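Uncharacterized protein aq_328 (Aquifex aeolicus, PDB 1R4V) is of unknown function but adopts an ancestral histone fold and, like its family, may take part in protein heterodimerization. Local coordinates at residues Leu40-Leu51 / Ile146-Arg157. Numbering follows the deposited sequence.
Sequences LDIDLTDETIEL and IKKATGERKPSR. With ZN (zinc ion), chain E.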
loop_
_atom_site.group_PDB
_atom_site.type_symbol
_atom_site.label_atom_id
_atom_site.label_comp_id
_atom_site.label_asym_id
_atom_site.label_seq_id
_atom_site.Cartn_x
_atom_site.Cartn_y
_atom_site.Cartn_z
ATOM N N LEU A 40 -9.471 11.614 5.859
ATOM C CA LEU A 40 -8.419 12.186 5.010
ATOM C C LEU A 40 -8.874 13.236 3.995
ATOM O O LEU A 40 -8.022 13.809 3.336
ATOM C CB LEU A 40 -7.691 11.055 4.265
ATOM C CG LEU A 40 -7.100 9.940 5.124
ATOM C CD1 LEU A 40 -6.450 8.804 4.313
ATOM C CD2 LEU A 40 -6.096 10.524 6.089
ATOM N N ASP A 41 -10.179 13.495 3.874
ATOM C CA ASP A 41 -10.771 14.468 2.950
ATOM C C ASP A 41 -10.523 14.124 1.481
ATOM O O ASP A 41 -10.281 15.018 0.663
ATOM C CB ASP A 41 -10.288 15.903 3.238
ATOM C CG ASP A 41 -10.726 16.420 4.611
ATOM O OD1 ASP A 41 -9.857 16.938 5.354
ATOM O OD2 ASP A 41 -11.910 16.350 5.038
ATOM N N ILE A 42 -10.567 12.838 1.151
ATOM C CA ILE A 42 -10.377 12.384 -0.213
ATOM C C ILE A 42 -11.600 11.561 -0.583
ATOM O O ILE A 42 -11.901 10.556 0.056
ATOM C CB ILE A 42 -9.124 11.516 -0.387
ATOM C CG1 ILE A 42 -7.841 12.309 -0.123
ATOM C CG2 ILE A 42 -9.143 10.902 -1.789
ATOM C CD1 ILE A 42 -6.646 11.442 0.206
ATOM N N ASP A 43 -12.283 11.993 -1.628
ATOM C CA ASP A 43 -13.463 11.332 -2.124
ATOM C C ASP A 43 -13.059 10.371 -3.245
ATOM O O ASP A 43 -12.757 10.778 -4.357
ATOM C CB ASP A 43 -14.440 12.411 -2.589
ATOM C CG ASP A 43 -15.760 11.858 -3.116
ATOM O OD1 ASP A 43 -15.978 10.624 -3.086
ATOM O OD2 ASP A 43 -16.661 12.598 -3.601
ATOM N N LEU A 44 -13.065 9.072 -2.953
ATOM C CA LEU A 44 -12.757 8.024 -3.923
ATOM C C LEU A 44 -14.014 7.451 -4.583
ATOM O O LEU A 44 -15.092 7.509 -4.003
ATOM C CB LEU A 44 -12.048 6.868 -3.203
ATOM C CG LEU A 44 -10.763 7.108 -2.423
ATOM C CD1 LEU A 44 -10.391 5.873 -1.586
ATOM C CD2 LEU A 44 -9.655 7.477 -3.391
ATOM N N THR A 45 -13.851 6.897 -5.782
ATOM C CA THR A 45 -14.841 6.097 -6.495
ATOM C C THR A 45 -14.252 4.714 -6.713
ATOM O O THR A 45 -13.046 4.527 -6.506
ATOM C CB THR A 45 -15.152 6.676 -7.873
ATOM O OG1 THR A 45 -13.977 6.684 -8.703
ATOM C CG2 THR A 45 -15.541 8.141 -7.783
ATOM N N ASP A 46 -15.073 3.759 -7.151
ATOM C CA ASP A 46 -14.571 2.430 -7.478
ATOM C C ASP A 46 -13.402 2.533 -8.467
ATOM O O ASP A 46 -12.401 1.858 -8.270
ATOM C CB ASP A 46 -15.652 1.507 -8.049
ATOM C CG ASP A 46 -16.688 1.062 -7.015
ATOM O OD1 ASP A 46 -16.381 1.003 -5.809
ATOM O OD2 ASP A 46 -17.863 0.729 -7.303
ATOM N N GLU A 47 -13.535 3.361 -9.508
ATOM C CA GLU A 47 -12.492 3.577 -10.509
ATOM C C GLU A 47 -11.173 4.062 -9.905
ATOM O O GLU A 47 -10.100 3.537 -10.265
ATOM C CB GLU A 47 -12.928 4.602 -11.557
ATOM C CG GLU A 47 -11.863 4.782 -12.638
ATOM C CD GLU A 47 -12.257 5.713 -13.766
ATOM O OE1 GLU A 47 -12.980 6.720 -13.546
ATOM O OE2 GLU A 47 -11.814 5.407 -14.891
ATOM N N THR A 48 -11.234 5.063 -9.019
ATOM C CA THR A 48 -10.004 5.587 -8.431
ATOM C C THR A 48 -9.452 4.704 -7.307
ATOM O O THR A 48 -8.242 4.732 -7.064
ATOM C CB THR A 48 -10.113 7.064 -7.976
ATOM O OG1 THR A 48 -11.236 7.288 -7.100
ATOM C CG2 THR A 48 -10.294 7.973 -9.206
ATOM N N ILE A 49 -10.304 3.950 -6.613
ATOM C CA ILE A 49 -9.829 2.933 -5.671
ATOM C C ILE A 49 -9.023 1.873 -6.404
ATOM O O ILE A 49 -7.972 1.471 -5.909
ATOM C CB ILE A 49 -10.968 2.270 -4.875
ATOM C CG1 ILE A 49 -11.581 3.261 -3.896
ATOM C CG2 ILE A 49 -10.475 1.010 -4.116
ATOM C CD1 ILE A 49 -12.981 2.865 -3.398
ATOM N N GLU A 50 -9.487 1.414 -7.564
ATOM C CA GLU A 50 -8.727 0.443 -8.341
ATOM C C GLU A 50 -7.337 0.969 -8.731
ATOM O O GLU A 50 -6.336 0.239 -8.651
ATOM C CB GLU A 50 -9.487 0.038 -9.607
ATOM C CG GLU A 50 -10.687 -0.841 -9.332
ATOM C CD GLU A 50 -10.306 -2.261 -8.944
ATOM O OE1 GLU A 50 -9.242 -2.768 -9.369
ATOM O OE2 GLU A 50 -11.100 -2.885 -8.213
ATOM N N LEU A 51 -7.287 2.225 -9.171
ATOM C CA LEU A 51 -6.019 2.844 -9.542
ATOM C C LEU A 51 -5.095 2.961 -8.335
ATOM O O LEU A 51 -3.896 2.669 -8.438
ATOM C CB LEU A 51 -6.264 4.212 -10.206
ATOM C CG LEU A 51 -6.909 4.141 -11.602
ATOM C CD1 LEU A 51 -7.354 5.524 -12.058
ATOM C CD2 LEU A 51 -5.950 3.584 -12.615
ATOM N N ILE A 146 -1.773 12.147 -2.773
ATOM C CA ILE A 146 -2.996 12.627 -3.452
ATOM C C ILE A 146 -3.305 14.073 -3.071
ATOM O O ILE A 146 -3.567 14.922 -3.919
ATOM C CB ILE A 146 -4.204 11.719 -3.109
ATOM C CG1 ILE A 146 -4.056 10.351 -3.804
ATOM C CG2 ILE A 146 -5.535 12.371 -3.456
ATOM C CD1 ILE A 146 -4.872 9.270 -3.197
ATOM N N LYS A 147 -3.289 14.342 -1.773
ATOM C CA LYS A 147 -3.542 15.676 -1.245
ATOM C C LYS A 147 -2.519 16.718 -1.648
ATOM O O LYS A 147 -2.888 17.872 -1.879
ATOM C CB LYS A 147 -3.658 15.615 0.271
ATOM C CG LYS A 147 -4.997 14.992 0.649
ATOM C CD LYS A 147 -5.375 15.248 2.100
ATOM C CE LYS A 147 -4.691 14.270 3.021
ATOM N NZ LYS A 147 -5.405 14.285 4.321
ATOM N N LYS A 148 -1.258 16.323 -1.742
ATOM C CA LYS A 148 -0.198 17.239 -2.161
ATOM C C LYS A 148 -0.003 17.372 -3.672
ATOM O O LYS A 148 0.648 18.313 -4.120
ATOM C CB LYS A 148 1.109 16.810 -1.508
ATOM C CG LYS A 148 1.133 17.244 -0.066
ATOM C CD LYS A 148 2.082 16.473 0.779
ATOM C CE LYS A 148 1.974 17.021 2.197
ATOM N NZ LYS A 148 2.837 16.262 3.092
ATOM N N ALA A 149 -0.556 16.473 -4.470
ATOM C CA ALA A 149 -0.328 16.499 -5.922
ATOM C C ALA A 149 -1.543 16.737 -6.821
ATOM O O ALA A 149 -1.365 17.268 -7.900
ATOM C CB ALA A 149 0.380 15.238 -6.358
ATOM N N THR A 150 -2.758 16.373 -6.422
ATOM C CA THR A 150 -3.876 16.380 -7.358
ATOM C C THR A 150 -4.615 17.700 -7.455
ATOM O O THR A 150 -5.074 18.021 -8.549
ATOM C CB THR A 150 -4.920 15.274 -7.061
ATOM O OG1 THR A 150 -5.554 15.464 -5.796
ATOM C CG2 THR A 150 -4.272 13.907 -6.985
ATOM N N GLY A 151 -4.757 18.436 -6.351
ATOM C CA GLY A 151 -5.566 19.661 -6.315
ATOM C C GLY A 151 -7.074 19.474 -6.345
ATOM O O GLY A 151 -7.829 20.444 -6.462
ATOM N N GLU A 152 -7.509 18.225 -6.222
ATOM C CA GLU A 152 -8.898 17.808 -6.332
ATOM C C GLU A 152 -9.286 17.005 -5.078
ATOM O O GLU A 152 -8.644 16.004 -4.779
ATOM C CB GLU A 152 -9.047 16.921 -7.575
ATOM C CG GLU A 152 -8.833 17.641 -8.900
ATOM C CD GLU A 152 -8.461 16.765 -10.097
ATOM O OE1 GLU A 152 -8.585 15.520 -10.051
ATOM O OE2 GLU A 152 -8.012 17.353 -11.121
ATOM N N ARG A 153 -10.300 17.425 -4.330
ATOM C CA ARG A 153 -10.838 16.608 -3.243
ATOM C C ARG A 153 -11.346 15.256 -3.761
ATOM O O ARG A 153 -11.246 14.243 -3.060
ATOM C CB ARG A 153 -11.982 17.354 -2.559
ATOM C CG ARG A 153 -12.636 16.576 -1.444
ATOM C CD ARG A 153 -13.879 17.212 -0.851
ATOM N NE ARG A 153 -14.589 16.210 -0.051
ATOM C CZ ARG A 153 -14.295 15.882 1.206
ATOM N NH1 ARG A 153 -13.293 16.471 1.865
ATOM N NH2 ARG A 153 -15.018 14.944 1.814
ATOM N N LYS A 154 -11.907 15.253 -4.972
ATOM C CA LYS A 154 -12.358 14.052 -5.661
ATOM C C LYS A 154 -11.444 13.830 -6.867
ATOM O O LYS A 154 -11.733 14.330 -7.942
ATOM C CB LYS A 154 -13.823 14.205 -6.106
ATOM C CG LYS A 154 -14.370 12.938 -6.758
ATOM C CD LYS A 154 -15.852 13.056 -7.084
ATOM C CE LYS A 154 -16.292 11.863 -7.920
ATOM N NZ LYS A 154 -17.783 11.854 -8.096
ATOM N N PRO A 155 -10.336 13.112 -6.717
ATOM C CA PRO A 155 -9.409 12.970 -7.830
ATOM C C PRO A 155 -10.001 12.303 -9.073
ATOM O O PRO A 155 -10.761 11.349 -8.984
ATOM C CB PRO A 155 -8.249 12.149 -7.262
ATOM C CG PRO A 155 -8.561 11.872 -5.837
ATOM C CD PRO A 155 -9.858 12.465 -5.485
ATOM N N SER A 156 -9.644 12.838 -10.227
ATOM C CA SER A 156 -9.977 12.228 -11.503
ATOM C C SER A 156 -9.096 11.022 -11.783
ATOM O O SER A 156 -8.101 10.804 -11.105
ATOM C CB SER A 156 -9.765 13.270 -12.599
ATOM O OG SER A 156 -8.392 13.646 -12.714
ATOM N N ARG A 157 -9.452 10.255 -12.810
ATOM C CA ARG A 157 -8.607 9.175 -13.333
ATOM C C ARG A 157 -7.201 9.690 -13.658
ATOM O O ARG A 157 -6.210 9.111 -13.222
ATOM C CB ARG A 157 -9.244 8.589 -14.595
ATOM C CG ARG A 157 -8.615 7.320 -15.116
ATOM C CD ARG A 157 -8.234 7.382 -16.577
ATOM N NE ARG A 157 -9.379 7.510 -17.438
ATOM C CZ ARG A 157 -9.657 8.458 -18.335
ATOM N NH1 ARG A 157 -8.892 9.510 -18.631
ATOM N NH2 ARG A 157 -10.791 8.308 -18.972
HETATM ZN ZN ZN E . -19.527 0.250 -6.331
HETATM O O HOH W 1 -11.916 9.824 -6.931
#
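Ile42 sends its CD1 end between Ile146 and Lys147, its CD1 lying 3.9 Å from Ile146 CG2 and just as near the methylene CG of Lys147, while its other branch, CG2, faces Pro155 CD. With only CB left, as in an alanine, a gap is likely to open beside Ile146 CG2 and Lys147 CG, and Pro155 CD would probably lose an apolar neighbour. Beside this tight centre the backbones join directly: Asp43 N donates to Arg153 O at 2.9 Å in a nearly straight bond (174°), and a water donates to Asp43 O and Pro155 O and accepts from Thr48 OG1. Lys147, its chain bent at chi3 (-82°), brings NZ back to Leu40 O at 2.8 Å. The solvent side is looser. There Arg153 NH1 reaches Asp41 OD2 only in a weak 3.5 Å salt bridge, the carboxylate and guanidinium planes 52° apart; the alkyl chain of Lys154 runs alongside Asp43, and Glu47 OE2 stays 4.1 Å from Arg157 NE. Thr45 and Thr48 form a capping box that starts helix 46-62, and Ser156 caps helix 157-168 through Ala159 N. The two helix-connecting loops run parallel where they meet, consistent with the loop-loop pairing of the histone fold.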